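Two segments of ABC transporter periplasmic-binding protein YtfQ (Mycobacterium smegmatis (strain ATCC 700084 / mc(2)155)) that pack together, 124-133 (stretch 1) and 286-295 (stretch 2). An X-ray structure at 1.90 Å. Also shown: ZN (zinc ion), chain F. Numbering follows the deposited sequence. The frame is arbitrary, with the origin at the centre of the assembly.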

# COMPACT_ATOMS: atom_id res chain seq x y z
N ALA A 124 4.01 -0.88 -3.78
CA ALA A 124 3.48 -1.83 -2.82
C ALA A 124 2.96 -3.06 -3.52
O ALA A 124 2.60 -3.00 -4.69
CB ALA A 124 2.37 -1.21 -2.00
N ASP A 125 2.95 -4.17 -2.79
CA ASP A 125 2.43 -5.44 -3.24
C ASP A 125 1.11 -5.83 -2.52
O ASP A 125 1.12 -6.34 -1.39
CB ASP A 125 3.47 -6.48 -2.93
CG ASP A 125 3.20 -7.84 -3.60
OD1 ASP A 125 2.06 -8.12 -4.03
OD2 ASP A 125 4.15 -8.63 -3.67
N PHE A 126 -0.02 -5.64 -3.19
CA PHE A 126 -1.29 -5.89 -2.54
C PHE A 126 -1.61 -7.38 -2.36
O PHE A 126 -2.32 -7.74 -1.41
CB PHE A 126 -2.41 -5.26 -3.34
CG PHE A 126 -2.25 -3.78 -3.54
CD1 PHE A 126 -1.98 -2.94 -2.47
CD2 PHE A 126 -2.37 -3.22 -4.81
CE1 PHE A 126 -1.86 -1.58 -2.64
CE2 PHE A 126 -2.22 -1.87 -5.00
CZ PHE A 126 -1.99 -1.06 -3.91
N ILE A 127 -1.11 -8.22 -3.25
CA ILE A 127 -1.29 -9.67 -3.10
C ILE A 127 -0.59 -10.08 -1.82
O ILE A 127 -1.14 -10.78 -1.01
CB ILE A 127 -0.72 -10.46 -4.30
CG1 ILE A 127 -1.49 -10.14 -5.57
CG2 ILE A 127 -0.72 -11.96 -3.98
CD1 ILE A 127 -0.94 -10.79 -6.80
N GLU A 128 0.64 -9.61 -1.65
CA GLU A 128 1.41 -9.89 -0.45
C GLU A 128 0.66 -9.47 0.82
O GLU A 128 0.67 -10.20 1.80
CB GLU A 128 2.78 -9.23 -0.56
CG GLU A 128 3.65 -9.28 0.67
CD GLU A 128 4.02 -7.87 1.11
OE1 GLU A 128 3.32 -7.32 2.01
OE2 GLU A 128 4.93 -7.26 0.48
N GLU A 129 -0.00 -8.32 0.82
CA GLU A 129 -0.82 -7.92 1.97
C GLU A 129 -1.88 -8.94 2.33
O GLU A 129 -2.01 -9.34 3.48
CB GLU A 129 -1.53 -6.55 1.76
CG GLU A 129 -0.54 -5.36 1.77
CD GLU A 129 -1.23 -4.01 1.50
OE1 GLU A 129 -2.15 -3.99 0.62
OE2 GLU A 129 -0.84 -2.99 2.16
N GLY A 130 -2.67 -9.35 1.33
CA GLY A 130 -3.69 -10.35 1.56
C GLY A 130 -3.06 -11.63 2.03
O GLY A 130 -3.55 -12.24 2.93
N ARG A 131 -1.97 -12.03 1.41
CA ARG A 131 -1.33 -13.28 1.79
C ARG A 131 -0.90 -13.27 3.22
O ARG A 131 -1.03 -14.28 3.93
CB ARG A 131 -0.12 -13.57 0.90
CG ARG A 131 0.53 -14.92 1.17
CD ARG A 131 1.39 -15.31 0.03
NE ARG A 131 2.10 -16.55 0.28
CZ ARG A 131 2.96 -17.10 -0.59
NH1 ARG A 131 3.24 -16.53 -1.77
NH2 ARG A 131 3.57 -18.23 -0.25
N ARG A 132 -0.31 -12.17 3.66
CA ARG A 132 0.15 -12.11 5.08
C ARG A 132 -1.05 -12.14 6.03
O ARG A 132 -0.98 -12.72 7.12
CB ARG A 132 1.05 -10.87 5.29
CG ARG A 132 2.35 -10.95 4.49
CD ARG A 132 2.99 -9.60 4.21
NE ARG A 132 3.15 -8.92 5.45
CZ ARG A 132 3.06 -7.61 5.66
NH1 ARG A 132 2.92 -6.70 4.69
NH2 ARG A 132 3.15 -7.21 6.91
N ALA A 133 -2.15 -11.51 5.65
CA ALA A 133 -3.34 -11.54 6.48
C ALA A 133 -3.83 -13.01 6.61
O ALA A 133 -4.09 -13.49 7.70
CB ALA A 133 -4.44 -10.68 5.87
N GLU A 286 14.99 -4.78 -11.64
CA GLU A 286 13.81 -4.23 -12.30
C GLU A 286 12.68 -3.94 -11.33
O GLU A 286 11.79 -3.16 -11.64
CB GLU A 286 13.35 -5.15 -13.45
CG GLU A 286 14.18 -4.93 -14.71
CD GLU A 286 13.98 -6.00 -15.79
OE1 GLU A 286 13.60 -7.14 -15.44
OE2 GLU A 286 14.24 -5.70 -16.99
N ARG A 287 12.76 -4.51 -10.14
CA ARG A 287 11.81 -4.23 -9.08
C ARG A 287 12.57 -4.03 -7.77
O ARG A 287 13.55 -4.73 -7.51
CB ARG A 287 10.83 -5.39 -8.95
CG ARG A 287 9.78 -5.13 -7.92
CD ARG A 287 8.61 -6.08 -8.00
NE ARG A 287 7.93 -6.00 -6.70
CZ ARG A 287 7.56 -7.03 -5.93
NH1 ARG A 287 7.70 -8.28 -6.35
NH2 ARG A 287 6.98 -6.79 -4.73
N VAL A 288 12.16 -3.05 -6.96
CA VAL A 288 12.71 -2.86 -5.63
C VAL A 288 11.51 -2.89 -4.72
O VAL A 288 10.52 -2.22 -5.01
CB VAL A 288 13.47 -1.52 -5.51
CG1 VAL A 288 13.79 -1.17 -4.08
CG2 VAL A 288 14.76 -1.59 -6.31
N VAL A 289 11.60 -3.67 -3.64
CA VAL A 289 10.47 -3.88 -2.75
C VAL A 289 10.35 -2.81 -1.72
O VAL A 289 11.32 -2.22 -1.33
CB VAL A 289 10.61 -5.18 -1.92
CG1 VAL A 289 10.60 -6.35 -2.86
CG2 VAL A 289 11.86 -5.17 -1.01
N THR A 290 9.13 -2.54 -1.30
CA THR A 290 8.92 -1.56 -0.26
C THR A 290 8.95 -2.29 1.08
O THR A 290 8.75 -3.49 1.12
CB THR A 290 7.59 -0.84 -0.44
OG1 THR A 290 6.53 -1.79 -0.53
CG2 THR A 290 7.62 0.02 -1.69
N PRO A 291 9.17 -1.57 2.17
CA PRO A 291 9.02 -2.19 3.47
C PRO A 291 7.60 -2.53 3.89
O PRO A 291 6.62 -1.99 3.36
CB PRO A 291 9.60 -1.12 4.44
CG PRO A 291 9.92 0.05 3.64
CD PRO A 291 9.46 -0.13 2.25
N ASP A 292 7.50 -3.39 4.90
CA ASP A 292 6.26 -3.84 5.46
C ASP A 292 6.08 -3.45 6.90
O ASP A 292 7.05 -3.19 7.61
CB ASP A 292 6.21 -5.37 5.35
CG ASP A 292 6.12 -5.86 3.92
OD1 ASP A 292 5.57 -5.12 3.07
OD2 ASP A 292 6.57 -7.00 3.65
N GLU A 293 4.82 -3.44 7.34
CA GLU A 293 4.44 -3.28 8.73
C GLU A 293 3.48 -4.38 9.10
O GLU A 293 2.70 -4.88 8.23
CB GLU A 293 3.77 -1.94 8.99
CG GLU A 293 4.65 -0.75 8.66
CD GLU A 293 3.99 0.62 8.87
OE1 GLU A 293 3.39 0.83 9.93
OE2 GLU A 293 4.17 1.50 8.02
N ALA A 294 3.48 -4.77 10.37
CA ALA A 294 2.50 -5.73 10.90
C ALA A 294 2.41 -5.49 12.40
O ALA A 294 3.43 -5.25 13.02
CB ALA A 294 2.91 -7.13 10.65
N PHE A 295 1.23 -5.54 12.97
CA PHE A 295 1.08 -5.37 14.40
C PHE A 295 0.03 -6.31 14.94
O PHE A 295 -1.05 -6.45 14.37
CB PHE A 295 0.60 -3.95 14.69
CG PHE A 295 1.56 -2.91 14.24
CD1 PHE A 295 2.64 -2.58 15.05
CD2 PHE A 295 1.43 -2.29 12.99
CE1 PHE A 295 3.55 -1.62 14.64
CE2 PHE A 295 2.34 -1.34 12.59
CZ PHE A 295 3.40 -0.99 13.42
ZN ZN F . 5.35 -5.47 1.18
O HOH W 1 7.19 -5.44 0.36

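A zinc ion ties the two stretches together, bridging carboxylates that would otherwise repel each other. Glu128 OE2 binds ZN at 2.0 Å and Asp292 OD1 binds it at 1.9 Å, so one ligand comes from the helix and the other from the first residue of the strand at 292-295. Water 1 occupies a third position, with its oxygen 2.0 Å from ZN, and donates a hydrogen bond to Thr290 O at 2.6 Å, which links the metal site to the backbone just ahead of the strand. The remaining ligand comes from elsewhere in the structure. Shared coordination brings the acidic groups close: Glu128 OE1 lies 3.3 Å from Asp292 OD1, a separation of two acceptors with no hydrogen bond between them. The positive charge of the metal offsets this crowding.

Arg132, one helical turn after Glu128, adds further compensation. Its NH1 donates to Glu128 OE1 at 2.8 Å in a salt bridge within the helix, holding the oxygen that does not bind zinc. The carboxylate of Asp292 lies over one face of the same guanidinium, with Arg132 NH1 3.4 Å from Asp292 CG. The salt bridge from Arg132 NH1 to Asp292 OD2 is long, at 3.8 Å, and purely electrostatic, because the oxygen sits well out of the guanidinium plane and no N-H points at it. Near that plane, at the guanidinium edge, Arg132 NH2 donates to Glu293 O at 2.7 Å, the only direct hydrogen bond between the stretches. The methyl group of Ala294 also approaches this edge, its CB 3.7 Å from Arg132 NH2.

The backbones themselves stay apart. Helix 126-133 and strand 292-295 run in broadly the same direction, 23° from parallel, but their axes come no closer than 11.0 Å. Long side chains and the metal therefore span the gap, and the buried surface is a modest 298 Å². The chains draw nearer before these elements, where the CA atoms of Ala124 and Thr290 are 6.0 Å apart and Ala124 CA packs 3.8 Å from Thr290 OG1.

Asp125 has two roles at the start of the helix. As the N-cap residue, it accepts a hydrogen bond through OD1 from Glu128 N at 3.1 Å, satisfying an amide in the first turn, which has no preceding helical carbonyl to bond. Its other oxygen, OD2, forms a salt bridge with Arg287 NH2 at 3.5 Å. That guanidinium reaches across in an extended conformation, with chi1 to chi3 all t, adding a second charge pairing to the contact, separate from the zinc site.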